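Local coordinates for 5-oxopent-3-ene-1,2,5-tricarboxylate decarboxylase (Exiguobacterium antarcticum B7, PDB 6IYM), which belongs to the fumarylacetoacetate hydrolase family and binds a magnesium ion with acidic side chains in its beta-sheet core, at residues A[97-107]-A[169-180]; A[136-147]-A[219-230]. All blocks are in the same frame, centred on the assembly; numbering follows the deposited sequence.

Contact 1 of 2, residues A[97-107]-A[169-180]; sequences FTKAPSSIVGP and FRGKSLDGFCPF
A buried parallel beta pairing, Ile104 beside Cys178 and Val105 beside Pro179, and a lysine join 97-107 to 169-180 where short strand 104-105 adds to strand 178-186 of the large mixed sheet. Ser103 O takes the Cys178 N-H (O to N 2.9 Å), and Cys178 O takes that of Val105 N at 3.2 Å. The next bond, from Phe180 N to Val105 O, is weak; proline suits position 179, whose nitrogen the pairing does not use. On one face Ile104 CD1 presses on Cys178 SG at 3.4 Å. Lys99 bends twice (chi3 87°, chi4 72°), curling its ammonium back to two carbonyls: NZ lies 2.8 Å from Lys172 O, in that carbonyl's plane on a lone pair, and 2.8 Å from Phe177 O, above its plane. A salt bridge to Asp155, a magnesium ligand, makes Lys99 a second-shell residue; Lys172 NZ bonds the same aspartate. Between Lys172 and the strand runs a type II beta turn, Leu174 to Phe177, with glycine at 176, where positive phi would push a CB against the preceding carbonyl. A water accepts from Gly176 N and donates to Ser102 O and Ile104 O. Nearer strand 96-99, Ser173 OG accepts from Ala100 N at 3.3 Å.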
# COMPACT_ATOMS: atom_id res chain seq x y z
N PHE A 97 0.72 9.63 -1.93
CA PHE A 97 0.91 8.81 -0.69
C PHE A 97 -0.21 7.76 -0.64
O PHE A 97 -1.10 7.77 -1.52
CB PHE A 97 0.92 9.71 0.54
CG PHE A 97 -0.23 10.66 0.57
CD1 PHE A 97 -0.13 11.90 -0.04
CD2 PHE A 97 -1.43 10.29 1.15
CE1 PHE A 97 -1.21 12.77 -0.04
CE2 PHE A 97 -2.51 11.15 1.13
CZ PHE A 97 -2.40 12.39 0.54
N THR A 98 -0.19 6.88 0.36
CA THR A 98 -1.16 5.76 0.41
C THR A 98 -1.87 5.69 1.76
O THR A 98 -1.42 6.31 2.76
CB THR A 98 -0.45 4.45 0.07
OG1 THR A 98 0.44 4.10 1.14
CG2 THR A 98 0.30 4.55 -1.23
N LYS A 99 -2.94 4.91 1.76
CA LYS A 99 -3.71 4.53 2.97
C LYS A 99 -3.77 3.00 3.02
O LYS A 99 -4.20 2.44 2.02
CB LYS A 99 -5.12 5.09 2.90
CG LYS A 99 -5.19 6.61 3.04
CD LYS A 99 -6.54 7.13 2.67
CE LYS A 99 -7.51 7.13 3.84
NZ LYS A 99 -7.15 8.18 4.83
N ALA A 100 -3.33 2.39 4.12
CA ALA A 100 -3.41 0.93 4.35
C ALA A 100 -4.85 0.49 4.13
O ALA A 100 -5.76 1.23 4.52
CB ALA A 100 -2.94 0.55 5.72
N PRO A 101 -5.08 -0.66 3.46
CA PRO A 101 -6.42 -1.24 3.28
C PRO A 101 -7.13 -1.57 4.61
O PRO A 101 -8.30 -1.51 4.67
CB PRO A 101 -6.16 -2.55 2.54
CG PRO A 101 -4.84 -2.37 1.86
CD PRO A 101 -4.05 -1.48 2.80
N SER A 102 -6.37 -1.86 5.66
CA SER A 102 -6.87 -2.06 7.03
C SER A 102 -7.69 -0.83 7.49
O SER A 102 -8.44 -0.98 8.44
CB SER A 102 -5.73 -2.35 7.96
OG SER A 102 -4.80 -1.25 7.98
N SER A 103 -7.55 0.36 6.86
CA SER A 103 -8.26 1.61 7.28
C SER A 103 -9.65 1.73 6.66
O SER A 103 -10.44 2.58 7.16
CB SER A 103 -7.45 2.85 7.02
OG SER A 103 -7.39 3.16 5.64
N ILE A 104 -9.97 0.90 5.67
CA ILE A 104 -11.26 0.94 4.92
C ILE A 104 -12.43 0.58 5.84
O ILE A 104 -12.31 -0.37 6.58
CB ILE A 104 -11.22 -0.03 3.73
CG1 ILE A 104 -10.20 0.41 2.67
CG2 ILE A 104 -12.62 -0.23 3.17
CD1 ILE A 104 -10.55 1.68 1.95
N VAL A 105 -13.51 1.34 5.74
CA VAL A 105 -14.85 0.98 6.27
C VAL A 105 -15.83 1.36 5.18
O VAL A 105 -15.45 2.15 4.29
CB VAL A 105 -15.15 1.68 7.61
CG1 VAL A 105 -14.11 1.34 8.67
CG2 VAL A 105 -15.27 3.19 7.47
N GLY A 106 -17.05 0.86 5.27
CA GLY A 106 -18.09 1.05 4.24
C GLY A 106 -19.11 2.08 4.69
O GLY A 106 -18.98 2.70 5.74
N PRO A 107 -20.19 2.29 3.91
CA PRO A 107 -21.21 3.26 4.27
C PRO A 107 -21.78 3.05 5.69
O PRO A 107 -22.01 1.91 6.09
CB PRO A 107 -22.26 3.06 3.18
CG PRO A 107 -21.48 2.55 2.01
CD PRO A 107 -20.43 1.64 2.62
N PHE A 169 1.56 8.73 5.56
CA PHE A 169 1.08 7.33 5.61
C PHE A 169 0.37 7.00 6.92
O PHE A 169 -0.79 6.60 6.89
CB PHE A 169 2.23 6.33 5.47
CG PHE A 169 1.79 4.90 5.69
CD1 PHE A 169 0.84 4.33 4.87
CD2 PHE A 169 2.29 4.15 6.73
CE1 PHE A 169 0.44 3.02 5.08
CE2 PHE A 169 1.89 2.84 6.93
CZ PHE A 169 0.96 2.28 6.11
N ARG A 170 1.07 7.12 8.04
CA ARG A 170 0.56 6.69 9.37
C ARG A 170 -0.69 7.52 9.73
O ARG A 170 -1.68 6.91 10.07
CB ARG A 170 1.62 6.80 10.47
CG ARG A 170 1.08 6.33 11.82
CD ARG A 170 2.12 5.84 12.82
NE ARG A 170 1.54 5.90 14.15
CZ ARG A 170 0.66 5.04 14.63
NH1 ARG A 170 0.24 4.01 13.91
NH2 ARG A 170 0.18 5.21 15.84
N GLY A 171 -0.61 8.84 9.67
CA GLY A 171 -1.72 9.73 10.07
C GLY A 171 -2.95 9.57 9.18
O GLY A 171 -4.00 10.09 9.58
N LYS A 172 -2.84 8.85 8.05
CA LYS A 172 -3.98 8.60 7.12
C LYS A 172 -4.44 7.14 7.18
O LYS A 172 -5.40 6.80 6.47
CB LYS A 172 -3.59 9.03 5.70
CG LYS A 172 -3.46 10.54 5.58
CD LYS A 172 -3.19 11.09 4.22
CE LYS A 172 -3.23 12.61 4.19
NZ LYS A 172 -4.56 13.16 3.82
N SER A 173 -3.80 6.30 8.00
CA SER A 173 -3.89 4.84 7.87
C SER A 173 -4.36 4.14 9.16
O SER A 173 -4.48 2.88 9.13
CB SER A 173 -2.58 4.31 7.36
OG SER A 173 -2.33 4.82 6.07
N LEU A 174 -4.73 4.88 10.21
CA LEU A 174 -5.32 4.29 11.44
C LEU A 174 -6.62 3.58 11.08
O LEU A 174 -7.31 4.10 10.19
CB LEU A 174 -5.60 5.40 12.46
CG LEU A 174 -4.37 6.13 13.00
CD1 LEU A 174 -4.71 6.86 14.29
CD2 LEU A 174 -3.22 5.17 13.25
N ASP A 175 -6.98 2.50 11.79
CA ASP A 175 -8.24 1.77 11.52
C ASP A 175 -9.41 2.78 11.52
O ASP A 175 -9.49 3.59 12.45
CB ASP A 175 -8.44 0.61 12.50
CG ASP A 175 -7.36 -0.48 12.47
OD1 ASP A 175 -6.45 -0.44 11.59
OD2 ASP A 175 -7.39 -1.35 13.34
N GLY A 176 -10.27 2.74 10.51
CA GLY A 176 -11.46 3.61 10.39
C GLY A 176 -11.24 4.78 9.46
O GLY A 176 -12.25 5.40 9.07
N PHE A 177 -9.99 5.07 9.06
CA PHE A 177 -9.64 6.35 8.39
C PHE A 177 -9.92 6.33 6.87
O PHE A 177 -9.46 7.28 6.19
CB PHE A 177 -8.19 6.72 8.66
CG PHE A 177 -7.94 7.41 9.97
CD1 PHE A 177 -8.78 7.23 11.06
CD2 PHE A 177 -6.83 8.21 10.13
CE1 PHE A 177 -8.53 7.87 12.26
CE2 PHE A 177 -6.57 8.86 11.33
CZ PHE A 177 -7.43 8.69 12.40
N CYS A 178 -10.62 5.33 6.32
CA CYS A 178 -10.92 5.33 4.86
C CYS A 178 -12.32 4.82 4.55
O CYS A 178 -12.49 3.77 3.92
CB CYS A 178 -9.84 4.56 4.09
SG CYS A 178 -9.80 5.01 2.34
N PRO A 179 -13.38 5.59 4.88
CA PRO A 179 -14.70 5.39 4.29
C PRO A 179 -14.60 5.30 2.78
O PRO A 179 -13.90 6.11 2.19
CB PRO A 179 -15.47 6.67 4.64
CG PRO A 179 -14.86 7.05 5.97
CD PRO A 179 -13.39 6.71 5.83
N PHE A 180 -15.29 4.32 2.21
CA PHE A 180 -15.24 3.99 0.78
C PHE A 180 -16.62 3.51 0.35
O PHE A 180 -17.10 2.54 0.91
CB PHE A 180 -14.14 2.95 0.57
CG PHE A 180 -14.04 2.36 -0.82
CD1 PHE A 180 -14.08 3.17 -1.93
CD2 PHE A 180 -13.71 1.02 -0.99
CE1 PHE A 180 -13.92 2.62 -3.20
CE2 PHE A 180 -13.51 0.48 -2.26
CZ PHE A 180 -13.66 1.27 -3.36
O HOH W 1 -10.90 0.13 9.00
O HOH W 2 -5.57 0.66 9.43

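Contact 2 of 2, residues A[136-147]-A[219-230]; sequences RDLTPENALEHV and VTILTEVSRGMT
Ser226 holds OG between its backbone N and carbonyl carbon (chi1 67°), where the hydroxyl, the reason serine suits the place, can accept from Leu138 N at 3.0 Å and donate to Leu222 O one turn back. Leu222 O also receives Ser226 N, the two donors arriving from opposite faces of its plane. Asp137 turns CG away from its own carbonyl carbon (chi1 -53°), which carries OD1 to 2.9 Å from Gly228 N in a nearly straight bond (168°). The main chain pairs too: Asp137 N reaches Ser226 O at 2.8 Å, from above the carbonyl plane. Glycine suits position 228 by its positive phi; one face of the Arg136 guanidinium lies over Gly228 CA, offset toward the rim. The contact thus docks the loop joining strands 121-131 and 147-158 onto one side of helix 218-225 and the turn that follows it. Farther along, the fit is apolar: Leu144 CG meets Val219 CG2 at 3.7 Å, and Leu222 CD1 touches both Ala143 CB and Val147 CG2, tightly the latter at 3.5 Å. Thr139 begins this part of the loop with an ST motif, its OG1 accepting from Asn142 N. Both oxygens of Asp137 are used on their syn sides, OD2 in a salt bridge with Arg136 NE (2.8 Å), an environment that would be expected to favour the ionised carboxylate.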
# COMPACT_ATOMS: atom_id res chain seq x y z
N ARG A 136 0.38 0.28 -17.68
CA ARG A 136 1.50 1.16 -17.29
C ARG A 136 1.65 2.22 -18.36
O ARG A 136 1.24 1.93 -19.48
CB ARG A 136 2.74 0.28 -17.15
CG ARG A 136 3.88 0.95 -16.42
CD ARG A 136 5.08 0.03 -16.48
NE ARG A 136 6.17 0.64 -17.21
CZ ARG A 136 7.44 0.30 -17.08
NH1 ARG A 136 7.79 -0.68 -16.27
NH2 ARG A 136 8.36 0.95 -17.76
N ASP A 137 2.19 3.39 -18.03
CA ASP A 137 2.53 4.44 -19.02
C ASP A 137 1.29 4.73 -19.86
O ASP A 137 1.34 4.63 -21.09
CB ASP A 137 3.73 4.00 -19.86
CG ASP A 137 4.90 3.60 -18.98
OD1 ASP A 137 5.24 4.39 -18.10
OD2 ASP A 137 5.40 2.47 -19.13
N LEU A 138 0.19 5.02 -19.17
CA LEU A 138 -1.10 5.42 -19.77
C LEU A 138 -0.93 6.74 -20.54
O LEU A 138 -0.09 7.59 -20.19
CB LEU A 138 -2.15 5.48 -18.65
CG LEU A 138 -2.87 4.15 -18.37
CD1 LEU A 138 -1.90 3.00 -18.25
CD2 LEU A 138 -3.77 4.21 -17.13
N THR A 139 -1.69 6.87 -21.63
CA THR A 139 -1.71 8.08 -22.49
C THR A 139 -3.06 8.77 -22.34
O THR A 139 -4.03 8.14 -21.93
CB THR A 139 -1.51 7.71 -23.97
OG1 THR A 139 -2.65 6.98 -24.43
CG2 THR A 139 -0.26 6.87 -24.19
N PRO A 140 -3.16 10.06 -22.71
CA PRO A 140 -4.45 10.73 -22.87
C PRO A 140 -5.48 9.91 -23.66
O PRO A 140 -6.65 9.98 -23.32
CB PRO A 140 -4.06 12.01 -23.63
CG PRO A 140 -2.67 12.32 -23.15
CD PRO A 140 -2.02 10.97 -22.96
N GLU A 141 -5.02 9.11 -24.63
CA GLU A 141 -5.87 8.37 -25.59
C GLU A 141 -6.40 7.05 -24.98
O GLU A 141 -7.50 6.63 -25.38
CB GLU A 141 -5.07 8.11 -26.88
CG GLU A 141 -5.92 7.76 -28.11
CD GLU A 141 -6.54 6.37 -28.13
OE1 GLU A 141 -5.93 5.45 -27.55
OE2 GLU A 141 -7.64 6.20 -28.71
N ASN A 142 -5.64 6.39 -24.09
CA ASN A 142 -6.04 5.07 -23.54
C ASN A 142 -6.43 5.17 -22.05
O ASN A 142 -7.00 4.20 -21.57
CB ASN A 142 -4.96 4.00 -23.79
CG ASN A 142 -3.65 4.16 -23.03
OD1 ASN A 142 -3.51 4.95 -22.10
ND2 ASN A 142 -2.66 3.38 -23.41
N ALA A 143 -6.09 6.24 -21.33
CA ALA A 143 -6.31 6.37 -19.86
C ALA A 143 -7.65 5.76 -19.44
O ALA A 143 -7.64 4.77 -18.69
CB ALA A 143 -6.27 7.80 -19.42
N LEU A 144 -8.74 6.35 -19.93
CA LEU A 144 -10.12 6.12 -19.46
C LEU A 144 -10.54 4.69 -19.82
O LEU A 144 -11.44 4.12 -19.14
CB LEU A 144 -11.04 7.17 -20.07
CG LEU A 144 -10.92 8.59 -19.51
CD1 LEU A 144 -11.92 9.52 -20.19
CD2 LEU A 144 -11.14 8.59 -18.00
N GLU A 145 -9.88 4.12 -20.82
CA GLU A 145 -10.07 2.70 -21.20
C GLU A 145 -9.61 1.79 -20.04
O GLU A 145 -10.13 0.68 -19.94
CB GLU A 145 -9.36 2.42 -22.54
CG GLU A 145 -10.32 2.00 -23.63
CD GLU A 145 -11.03 0.67 -23.37
OE1 GLU A 145 -10.41 -0.21 -22.73
OE2 GLU A 145 -12.19 0.51 -23.82
N HIS A 146 -8.68 2.24 -19.19
CA HIS A 146 -8.24 1.45 -18.01
C HIS A 146 -9.10 1.74 -16.76
O HIS A 146 -8.76 1.23 -15.69
CB HIS A 146 -6.75 1.71 -17.74
CG HIS A 146 -5.85 1.20 -18.82
ND1 HIS A 146 -5.66 1.89 -20.02
CD2 HIS A 146 -5.07 0.11 -18.88
CE1 HIS A 146 -4.81 1.23 -20.77
NE2 HIS A 146 -4.43 0.14 -20.09
N VAL A 147 -10.16 2.56 -16.85
CA VAL A 147 -11.00 2.95 -15.68
C VAL A 147 -12.26 2.07 -15.71
O VAL A 147 -12.98 2.05 -16.71
CB VAL A 147 -11.30 4.47 -15.66
CG1 VAL A 147 -12.28 4.85 -14.56
CG2 VAL A 147 -10.03 5.31 -15.50
N VAL A 219 -7.74 12.22 -16.30
CA VAL A 219 -6.79 11.70 -17.34
C VAL A 219 -5.35 12.06 -16.96
O VAL A 219 -4.51 11.14 -16.97
CB VAL A 219 -7.19 12.11 -18.77
CG1 VAL A 219 -6.06 11.92 -19.76
CG2 VAL A 219 -8.41 11.33 -19.23
N THR A 220 -5.04 13.28 -16.53
CA THR A 220 -3.66 13.68 -16.13
C THR A 220 -3.18 12.87 -14.92
O THR A 220 -2.00 12.50 -14.85
CB THR A 220 -3.57 15.17 -15.81
OG1 THR A 220 -4.22 15.84 -16.88
CG2 THR A 220 -2.16 15.70 -15.66
N ILE A 221 -4.06 12.64 -13.94
CA ILE A 221 -3.69 11.81 -12.76
C ILE A 221 -3.27 10.42 -13.28
O ILE A 221 -2.16 10.00 -12.95
CB ILE A 221 -4.84 11.76 -11.73
CG1 ILE A 221 -4.96 13.08 -10.96
CG2 ILE A 221 -4.64 10.57 -10.82
CD1 ILE A 221 -6.28 13.29 -10.29
N LEU A 222 -4.10 9.77 -14.08
CA LEU A 222 -3.84 8.40 -14.62
C LEU A 222 -2.51 8.36 -15.38
O LEU A 222 -1.66 7.50 -15.07
CB LEU A 222 -5.00 8.00 -15.52
CG LEU A 222 -6.33 7.73 -14.82
CD1 LEU A 222 -7.45 7.63 -15.85
CD2 LEU A 222 -6.26 6.48 -13.98
N THR A 223 -2.34 9.29 -16.32
CA THR A 223 -1.10 9.52 -17.12
C THR A 223 0.13 9.63 -16.21
O THR A 223 1.13 8.92 -16.46
CB THR A 223 -1.27 10.79 -17.96
OG1 THR A 223 -2.10 10.39 -19.06
CG2 THR A 223 0.05 11.41 -18.35
N GLU A 224 0.08 10.48 -15.18
CA GLU A 224 1.26 10.80 -14.32
C GLU A 224 1.56 9.65 -13.35
O GLU A 224 2.73 9.33 -13.14
CB GLU A 224 0.98 12.09 -13.55
CG GLU A 224 1.04 13.33 -14.40
CD GLU A 224 2.46 13.72 -14.75
OE1 GLU A 224 3.22 14.08 -13.81
OE2 GLU A 224 2.82 13.64 -15.95
N VAL A 225 0.53 9.06 -12.76
CA VAL A 225 0.65 8.02 -11.70
C VAL A 225 1.30 6.78 -12.29
O VAL A 225 2.13 6.19 -11.62
CB VAL A 225 -0.72 7.72 -11.07
CG1 VAL A 225 -0.70 6.51 -10.15
CG2 VAL A 225 -1.22 8.92 -10.29
N SER A 226 0.94 6.44 -13.52
CA SER A 226 1.29 5.15 -14.16
C SER A 226 2.66 5.21 -14.85
O SER A 226 3.02 4.22 -15.48
CB SER A 226 0.26 4.76 -15.16
OG SER A 226 0.26 5.65 -16.26
N ARG A 227 3.35 6.34 -14.79
CA ARG A 227 4.66 6.53 -15.46
C ARG A 227 5.73 5.67 -14.75
O ARG A 227 6.19 6.07 -13.64
CB ARG A 227 5.06 8.01 -15.47
CG ARG A 227 5.04 8.65 -16.85
CD ARG A 227 5.89 9.89 -16.83
NE ARG A 227 5.14 11.06 -17.26
CZ ARG A 227 5.56 12.31 -17.14
NH1 ARG A 227 6.75 12.57 -16.61
NH2 ARG A 227 4.80 13.30 -17.58
N GLY A 228 6.14 4.57 -15.38
CA GLY A 228 7.09 3.59 -14.81
C GLY A 228 6.49 2.79 -13.66
O GLY A 228 7.23 2.00 -13.05
N MET A 229 5.20 2.97 -13.35
CA MET A 229 4.51 2.21 -12.26
C MET A 229 3.23 1.57 -12.80
O MET A 229 2.31 2.32 -13.21
CB MET A 229 4.15 3.10 -11.07
CG MET A 229 3.86 2.25 -9.84
SD MET A 229 3.29 3.21 -8.42
CE MET A 229 1.69 3.75 -9.01
N THR A 230 3.15 0.23 -12.76
CA THR A 230 1.96 -0.55 -13.18
C THR A 230 0.79 -0.28 -12.21
O THR A 230 0.99 -0.37 -10.97
CB THR A 230 2.29 -2.04 -13.30
OG1 THR A 230 3.27 -2.18 -14.34
CG2 THR A 230 1.09 -2.90 -13.65
O HOH W 3 2.01 7.77 -18.43

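Within one chain the contacts do not touch: their centres are 24 Å apart and their nearest atoms about 8 Å. They meet instead across the dimer. Asp175 of contact 1 bonds Thr230 of contact 2 in the second subunit, Arg170 reaches the carbonyl of Arg227 there, and Phe169 packs on Met229 of that subunit. Contact 1 lies beside the metal, the Lys172 side chain being about 4 Å from the magnesium ion held by Glu124, Glu126 and Asp155. Contact 2 is connected to the same site through the chain, because 136-147 joins strand 121-131, which carries both glutamates, to strand 147-158, which carries the aspartate.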